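Local coordinates for protein D-alanyl-d-alanine carboxypeptidase DACD (Escherichia coli, PDB 5FSR) that removes the terminal D-alanine from the peptide side chains of peptidoglycan precursors, as a penicillin-binding serine DD-carboxypeptidase acting in cell wall biogenesis, at residues Q58-T70 against L232-I245. Residues are numbered along the deposited sequence; the frame is centred on the assembly and turned at random.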
loop_
_atom_site.group_PDB
_atom_site.type_symbol
_atom_site.label_atom_id
_atom_site.label_comp_id
_atom_site.label_asym_id
_atom_site.label_seq_id
_atom_site.Cartn_x
_atom_site.Cartn_y
_atom_site.Cartn_z
ATOM N N GLN A 58 0.954 15.560 6.451
ATOM C CA GLN A 58 0.455 15.756 7.802
ATOM C C GLN A 58 0.477 14.423 8.572
ATOM O O GLN A 58 0.038 13.389 8.055
ATOM C CB GLN A 58 -0.954 16.384 7.806
ATOM C CG GLN A 58 -1.761 16.168 9.074
ATOM C CD GLN A 58 -3.024 16.972 9.154
ATOM O OE1 GLN A 58 -3.265 17.830 8.334
ATOM N NE2 GLN A 58 -3.832 16.726 10.207
ATOM N N GLN A 59 1.013 14.473 9.799
ATOM C CA GLN A 59 1.044 13.337 10.708
ATOM C C GLN A 59 -0.356 13.118 11.254
ATOM O O GLN A 59 -0.955 14.012 11.840
ATOM C CB GLN A 59 2.072 13.527 11.848
ATOM C CG GLN A 59 3.520 13.604 11.359
ATOM C CD GLN A 59 4.582 13.417 12.451
ATOM O OE1 GLN A 59 4.273 13.176 13.634
ATOM N NE2 GLN A 59 5.853 13.454 12.041
ATOM N N ARG A 60 -0.855 11.906 11.035
ATOM C CA ARG A 60 -2.193 11.475 11.434
ATOM C C ARG A 60 -2.054 10.065 11.967
ATOM O O ARG A 60 -1.319 9.244 11.414
ATOM C CB ARG A 60 -3.145 11.454 10.243
ATOM C CG ARG A 60 -3.157 12.741 9.433
ATOM C CD ARG A 60 -4.029 12.620 8.198
ATOM N NE ARG A 60 -5.408 12.742 8.611
ATOM C CZ ARG A 60 -6.194 13.817 8.509
ATOM N NH1 ARG A 60 -5.799 14.924 7.900
ATOM N NH2 ARG A 60 -7.437 13.750 9.011
ATOM N N ASN A 61 -2.774 9.765 13.030
ATOM C CA ASN A 61 -2.823 8.409 13.550
ATOM C C ASN A 61 -3.451 7.461 12.530
ATOM O O ASN A 61 -4.603 7.651 12.217
ATOM C CB ASN A 61 -3.615 8.401 14.854
ATOM C CG ASN A 61 -3.333 7.185 15.691
ATOM O OD1 ASN A 61 -3.253 6.058 15.184
ATOM N ND2 ASN A 61 -3.140 7.408 16.996
ATOM N N PRO A 62 -2.697 6.433 12.046
ATOM C CA PRO A 62 -3.233 5.465 11.080
ATOM C C PRO A 62 -4.271 4.438 11.607
ATOM O O PRO A 62 -4.974 3.818 10.781
ATOM C CB PRO A 62 -1.965 4.715 10.603
ATOM C CG PRO A 62 -1.057 4.745 11.765
ATOM C CD PRO A 62 -1.361 6.001 12.521
ATOM N N ALA A 63 -4.367 4.255 12.926
ATOM C CA ALA A 63 -5.228 3.227 13.555
ATOM C C ALA A 63 -4.890 1.837 12.984
ATOM O O ALA A 63 -3.701 1.499 12.944
ATOM C CB ALA A 63 -6.708 3.575 13.456
ATOM N N SER A 64 -5.877 1.041 12.547
ATOM C CA SER A 64 -5.615 -0.337 12.042
ATOM C C SER A 64 -4.665 -0.411 10.835
ATOM O O SER A 64 -4.053 -1.462 10.602
ATOM C CB SER A 64 -6.936 -1.074 11.709
ATOM O OG SER A 64 -7.664 -0.406 10.710
ATOM N N LEU A 65 -4.535 0.682 10.089
ATOM C CA LEU A 65 -3.641 0.738 8.936
ATOM C C LEU A 65 -2.186 0.429 9.258
ATOM O O LEU A 65 -1.437 -0.013 8.381
ATOM C CB LEU A 65 -3.748 2.100 8.248
ATOM C CG LEU A 65 -5.124 2.402 7.659
ATOM C CD1 LEU A 65 -5.159 3.785 7.032
ATOM C CD2 LEU A 65 -5.552 1.318 6.661
ATOM N N THR A 66 -1.781 0.649 10.492
ATOM C CA THR A 66 -0.545 0.065 10.991
ATOM C C THR A 66 -0.353 -1.427 10.563
ATOM O O THR A 66 0.755 -1.846 10.286
ATOM C CB THR A 66 -0.472 0.252 12.530
ATOM O OG1 THR A 66 -0.319 1.653 12.816
ATOM C CG2 THR A 66 0.649 -0.562 13.179
ATOM N N LYS A 67 -1.424 -2.191 10.442
ATOM C CA LYS A 67 -1.346 -3.597 9.987
ATOM C C LYS A 67 -0.835 -3.825 8.604
ATOM O O LYS A 67 -0.471 -4.975 8.311
ATOM C CB LYS A 67 -2.686 -4.337 10.101
ATOM C CG LYS A 67 -3.008 -4.715 11.527
ATOM C CD LYS A 67 -4.469 -5.134 11.681
ATOM C CE LYS A 67 -4.941 -4.989 13.101
ATOM N NZ LYS A 67 -6.071 -4.062 13.379
ATOM N N LEU A 68 -0.802 -2.786 7.758
ATOM C CA LEU A 68 -0.109 -2.916 6.471
ATOM C C LEU A 68 1.344 -3.168 6.700
ATOM O O LEU A 68 1.912 -4.046 6.059
ATOM C CB LEU A 68 -0.277 -1.678 5.560
ATOM C CG LEU A 68 -1.707 -1.352 5.194
ATOM C CD1 LEU A 68 -1.717 -0.010 4.470
ATOM C CD2 LEU A 68 -2.314 -2.453 4.347
ATOM N N MET A 69 1.946 -2.385 7.599
ATOM C CA MET A 69 3.364 -2.594 7.978
ATOM C C MET A 69 3.605 -3.952 8.603
ATOM O O MET A 69 4.612 -4.609 8.321
ATOM C CB MET A 69 3.858 -1.508 8.916
ATOM C CG MET A 69 5.330 -1.630 9.294
ATOM S SD MET A 69 6.334 -1.949 7.839
ATOM C CE MET A 69 6.984 -0.298 7.504
ATOM N N THR A 70 2.650 -4.404 9.413
ATOM C CA THR A 70 2.770 -5.678 10.127
ATOM C C THR A 70 2.850 -6.773 9.068
ATOM O O THR A 70 3.764 -7.610 9.112
ATOM C CB THR A 70 1.606 -5.843 11.133
ATOM O OG1 THR A 70 1.652 -4.763 12.091
ATOM C CG2 THR A 70 1.601 -7.223 11.817
ATOM N N LEU A 232 -6.461 -2.415 -0.520
ATOM C CA LEU A 232 -5.733 -2.761 0.696
ATOM C C LEU A 232 -6.617 -2.820 1.971
ATOM O O LEU A 232 -6.867 -3.889 2.472
ATOM C CB LEU A 232 -4.467 -1.917 0.879
ATOM C CG LEU A 232 -3.277 -2.307 -0.031
ATOM C CD1 LEU A 232 -3.241 -1.487 -1.333
ATOM C CD2 LEU A 232 -1.942 -2.152 0.668
ATOM N N LYS A 233 -7.067 -1.685 2.483
ATOM C CA LYS A 233 -7.625 -1.634 3.805
ATOM C C LYS A 233 -8.346 -0.303 4.089
ATOM O O LYS A 233 -7.934 0.776 3.633
ATOM C CB LYS A 233 -6.519 -1.863 4.851
ATOM C CG LYS A 233 -7.023 -2.209 6.250
ATOM C CD LYS A 233 -5.957 -2.918 7.116
ATOM C CE LYS A 233 -6.590 -3.958 8.061
ATOM N NZ LYS A 233 -5.712 -5.173 8.221
ATOM N N THR A 234 -9.425 -0.419 4.866
ATOM C CA THR A 234 -10.218 0.692 5.334
ATOM C C THR A 234 -10.053 0.825 6.858
ATOM O O THR A 234 -9.637 -0.098 7.529
ATOM C CB THR A 234 -11.684 0.481 4.946
ATOM O OG1 THR A 234 -12.107 -0.788 5.410
ATOM C CG2 THR A 234 -11.865 0.483 3.439
ATOM N N GLY A 235 -10.323 2.000 7.404
ATOM C CA GLY A 235 -10.156 2.185 8.822
ATOM C C GLY A 235 -10.695 3.491 9.358
ATOM O O GLY A 235 -11.236 4.349 8.622
ATOM N N HIS A 236 -10.591 3.597 10.680
ATOM C CA HIS A 236 -11.080 4.739 11.395
ATOM C C HIS A 236 -10.186 5.077 12.593
ATOM O O HIS A 236 -9.683 4.191 13.299
ATOM C CB HIS A 236 -12.532 4.515 11.825
ATOM C CG HIS A 236 -13.085 5.641 12.635
ATOM N ND1 HIS A 236 -12.998 5.663 14.006
ATOM C CD2 HIS A 236 -13.667 6.809 12.274
ATOM C CE1 HIS A 236 -13.548 6.772 14.464
ATOM N NE2 HIS A 236 -13.963 7.488 13.434
ATOM N N THR A 237 -10.053 6.383 12.821
ATOM C CA THR A 237 -9.180 6.954 13.815
ATOM C C THR A 237 -10.093 7.775 14.695
ATOM O O THR A 237 -10.541 8.845 14.274
ATOM C CB THR A 237 -8.145 7.905 13.139
ATOM O OG1 THR A 237 -7.504 7.257 12.029
ATOM C CG2 THR A 237 -7.105 8.386 14.147
ATOM N N SER A 238 -10.382 7.271 15.896
ATOM C CA SER A 238 -11.105 8.000 16.941
ATOM C C SER A 238 -10.908 9.528 16.860
ATOM O O SER A 238 -9.787 10.033 17.026
ATOM C CB SER A 238 -10.652 7.469 18.323
ATOM O OG SER A 238 -11.448 7.989 19.394
ATOM N N GLY A 239 -11.986 10.244 16.517
ATOM C CA GLY A 239 -12.004 11.720 16.446
ATOM C C GLY A 239 -11.178 12.400 15.362
ATOM O O GLY A 239 -10.856 13.581 15.478
ATOM N N ALA A 240 -10.816 11.647 14.328
ATOM C CA ALA A 240 -10.036 12.153 13.192
ATOM C C ALA A 240 -10.485 11.530 11.866
ATOM O O ALA A 240 -9.711 11.483 10.914
ATOM C CB ALA A 240 -8.540 11.876 13.432
ATOM N N GLY A 241 -11.724 11.043 11.815
ATOM C CA GLY A 241 -12.327 10.568 10.580
ATOM C C GLY A 241 -11.940 9.190 10.076
ATOM O O GLY A 241 -11.361 8.355 10.813
ATOM N N PHE A 242 -12.273 8.984 8.798
ATOM C CA PHE A 242 -12.310 7.700 8.157
ATOM C C PHE A 242 -11.241 7.658 7.052
ATOM O O PHE A 242 -11.003 8.634 6.347
ATOM C CB PHE A 242 -13.722 7.451 7.601
ATOM C CG PHE A 242 -14.810 7.389 8.670
ATOM C CD1 PHE A 242 -15.371 8.550 9.188
ATOM C CD2 PHE A 242 -15.275 6.162 9.164
ATOM C CE1 PHE A 242 -16.361 8.497 10.163
ATOM C CE2 PHE A 242 -16.262 6.110 10.143
ATOM C CZ PHE A 242 -16.802 7.272 10.648
ATOM N N ASN A 243 -10.591 6.508 6.927
ATOM C CA ASN A 243 -9.398 6.346 6.137
ATOM C C ASN A 243 -9.544 5.157 5.191
ATOM O O ASN A 243 -10.371 4.287 5.409
ATOM C CB ASN A 243 -8.167 6.167 7.043
ATOM C CG ASN A 243 -8.089 7.205 8.150
ATOM O OD1 ASN A 243 -8.412 8.368 7.956
ATOM N ND2 ASN A 243 -7.657 6.772 9.337
ATOM N N LEU A 244 -8.715 5.135 4.139
ATOM C CA LEU A 244 -8.771 4.081 3.120
ATOM C C LEU A 244 -7.466 3.968 2.315
ATOM O O LEU A 244 -6.736 4.936 2.167
ATOM C CB LEU A 244 -9.938 4.351 2.191
ATOM C CG LEU A 244 -10.198 3.322 1.083
ATOM C CD1 LEU A 244 -11.662 3.265 0.716
ATOM C CD2 LEU A 244 -9.378 3.639 -0.145
ATOM N N ILE A 245 -7.169 2.738 1.866
ATOM C CA ILE A 245 -6.092 2.441 0.927
ATOM C C ILE A 245 -6.660 1.438 -0.088
ATOM O O ILE A 245 -6.836 0.267 0.233
ATOM C CB ILE A 245 -4.822 1.945 1.630
ATOM C CG1 ILE A 245 -4.413 2.982 2.682
ATOM C CG2 ILE A 245 -3.668 1.729 0.643
ATOM C CD1 ILE A 245 -3.013 2.902 3.200
HETATM O O HOH W 1 -7.550 3.805 9.621
#
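Leu-65 and Lys-233 run past each other in opposite directions, with Leu-65 CD2 3.8 Å from Lys-233 CB. The other branch, CD1, rests on Asn-243 CB. Lys-233 starts with CG anti to its backbone N (chi1 -164°), which sends the chain along the Leu-65 methyl toward the helix. Its NZ ends 3.7 Å from Lys-67 CB. The two nitrogens, Lys-67 NZ and Lys-233 NZ, are 5.3 Å apart, and both hydrogen-bond to Ser-130 OG, Lys-233 only weakly. As in related DD-peptidases, Ser-64 of the SxxK motif is probably the serine that is acylated, Lys-67 the proton acceptor and Lys-233, of the KTG motif, a substrate-binding residue.

Leu-68 spreads its methyls: CD1 meets Ile-245 CD1 tip to tip, while CD2 lies 3.7 Å from Leu-232 CD2. At the other end Thr-237 OG1 donates to Asn-61 O (2.9 Å) and accepts from Asn-243 ND2 (2.7 Å). A water links that same ND2 to Pro-62 O. Asn-61 OD1 closes an Asx turn onto Ala-63 N and also takes a bond from Gln-178.

The contact joins helix 66-79 and the turn leading into it to edge strand 228-236 and its neighbour 242-250, with helix 182-193 touching Leu-68 and Ile-245.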